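Local coordinates for malonyl acyl carrier protein transacylase (Streptococcus pneumoniae, PDB 3IM8) that probably transfers the malonyl group from malonyl-CoA to the holo acyl carrier protein, supplying the chain-extender unit of bacterial fatty acid synthesis, at residues 252-257 with 279-284. Residues are numbered along the deposited sequence; the frame is centred on the assembly and turned at random.
Sequences VRFYES and SGFVKK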
# COMPACT_ATOMS: atom_id res chain seq x y z
N VAL A 252 3.93 8.62 -0.92
CA VAL A 252 3.98 7.62 0.17
C VAL A 252 5.38 7.53 0.83
O VAL A 252 6.39 7.23 0.21
CB VAL A 252 3.52 6.25 -0.34
CG1 VAL A 252 3.66 5.17 0.76
CG2 VAL A 252 2.07 6.31 -0.83
N ARG A 253 5.42 7.82 2.11
CA ARG A 253 6.70 8.01 2.79
C ARG A 253 6.91 6.80 3.69
O ARG A 253 6.62 6.84 4.90
CB ARG A 253 6.73 9.34 3.55
CG ARG A 253 6.68 10.54 2.65
CD ARG A 253 6.73 11.88 3.44
NE ARG A 253 6.76 13.02 2.52
CZ ARG A 253 7.86 13.54 1.93
NH1 ARG A 253 9.08 13.03 2.15
NH2 ARG A 253 7.73 14.56 1.09
N PHE A 254 7.38 5.71 3.06
CA PHE A 254 7.47 4.44 3.77
C PHE A 254 8.60 4.43 4.82
O PHE A 254 8.34 4.10 5.97
CB PHE A 254 7.58 3.23 2.81
CG PHE A 254 7.52 1.88 3.51
CD1 PHE A 254 8.67 1.12 3.68
CD2 PHE A 254 6.30 1.40 4.03
CE1 PHE A 254 8.64 -0.10 4.31
CE2 PHE A 254 6.22 0.18 4.72
CZ PHE A 254 7.41 -0.59 4.86
N TYR A 255 9.83 4.79 4.44
CA TYR A 255 10.95 4.64 5.40
C TYR A 255 10.83 5.54 6.60
O TYR A 255 11.18 5.15 7.71
CB TYR A 255 12.34 4.73 4.75
CG TYR A 255 12.72 6.04 4.07
CD1 TYR A 255 12.70 6.15 2.67
CD2 TYR A 255 13.16 7.14 4.82
CE1 TYR A 255 13.07 7.33 2.03
CE2 TYR A 255 13.53 8.33 4.19
CZ TYR A 255 13.49 8.41 2.80
OH TYR A 255 13.85 9.56 2.17
N GLU A 256 10.28 6.74 6.38
CA GLU A 256 10.02 7.66 7.50
C GLU A 256 9.02 7.06 8.44
O GLU A 256 9.16 7.21 9.66
CB GLU A 256 9.46 8.97 6.98
CG GLU A 256 10.49 9.81 6.26
CD GLU A 256 9.81 10.89 5.47
OE1 GLU A 256 10.01 10.92 4.20
OE2 GLU A 256 9.05 11.65 6.13
N SER A 257 8.00 6.41 7.88
CA SER A 257 7.01 5.69 8.69
C SER A 257 7.64 4.55 9.53
O SER A 257 7.24 4.33 10.68
CB SER A 257 5.88 5.15 7.81
OG SER A 257 5.28 6.22 7.13
N SER A 279 8.70 -6.17 3.44
CA SER A 279 9.87 -6.85 4.05
C SER A 279 11.19 -6.52 3.37
O SER A 279 12.15 -6.19 4.04
CB SER A 279 9.68 -8.37 4.08
OG SER A 279 8.49 -8.68 4.76
N GLY A 280 11.24 -6.63 2.04
CA GLY A 280 12.40 -6.17 1.25
C GLY A 280 12.88 -4.74 1.55
O GLY A 280 14.08 -4.49 1.61
N PHE A 281 11.94 -3.80 1.71
CA PHE A 281 12.20 -2.41 2.10
C PHE A 281 12.74 -2.31 3.53
O PHE A 281 13.73 -1.67 3.75
CB PHE A 281 10.92 -1.53 1.99
CG PHE A 281 10.34 -1.38 0.57
CD1 PHE A 281 9.02 -1.02 0.41
CD2 PHE A 281 11.11 -1.57 -0.57
CE1 PHE A 281 8.47 -0.85 -0.84
CE2 PHE A 281 10.56 -1.37 -1.84
CZ PHE A 281 9.22 -1.04 -1.96
N VAL A 282 12.09 -2.93 4.51
CA VAL A 282 12.53 -2.82 5.94
C VAL A 282 13.94 -3.48 6.20
O VAL A 282 14.66 -3.11 7.16
CB VAL A 282 11.44 -3.43 6.90
CG1 VAL A 282 11.95 -3.54 8.36
CG2 VAL A 282 10.08 -2.60 6.80
N LYS A 283 14.31 -4.45 5.37
CA LYS A 283 15.60 -5.12 5.44
C LYS A 283 16.71 -4.15 5.02
O LYS A 283 17.81 -4.21 5.54
CB LYS A 283 15.62 -6.29 4.47
CG LYS A 283 16.08 -7.63 5.00
CD LYS A 283 17.58 -7.83 4.89
CE LYS A 283 17.97 -9.27 5.26
NZ LYS A 283 19.31 -9.28 5.88
N LYS A 284 16.42 -3.28 4.05
CA LYS A 284 17.35 -2.25 3.66
C LYS A 284 17.36 -1.12 4.70
O LYS A 284 18.42 -0.68 5.12
CB LYS A 284 17.03 -1.72 2.25
CG LYS A 284 16.66 -2.77 1.20
CD LYS A 284 17.81 -3.12 0.26
CE LYS A 284 17.34 -4.01 -0.88
NZ LYS A 284 18.35 -3.99 -1.99
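F254, in the first turn of helix 254-263, packs its ring against F281 and V282 of helix 277-285, a worked example of how one aromatic residue can join two helices. With CG anti to the backbone N (chi1 -173°), the ring is carried out so that its CD1-CE1-CZ side does the touching. CE1 of F254 lies 3.6 Å from CB of F281, approached obliquely, and 3.8 Å from CG2 of V282, a methyl set at the ring edge close to its plane. The F281 ring, its CG beside the backbone N (chi1 -63°), brings its CD1 to 3.9 Å from CD1 of F254. The two planes meet at 59° with centroids 5.7 Å apart. L278 and I285 of helix 277-285 also touch F254.

At the start of helix 254-263, OG of S257 bonds back to O of R253, the N-cap residue, while NH1 of R253 forms a salt bridge with OE1 of E256. The contact joins the helix leaving edge strand 252-253 of the mixed sheet to the beta-alpha-beta crossover helix between parallel strands 268-272 and 290-294. Lacking hydrogen bonds across it, it rests on van der Waals packing and burial of apolar surface, which implies little directional constraint between the helices.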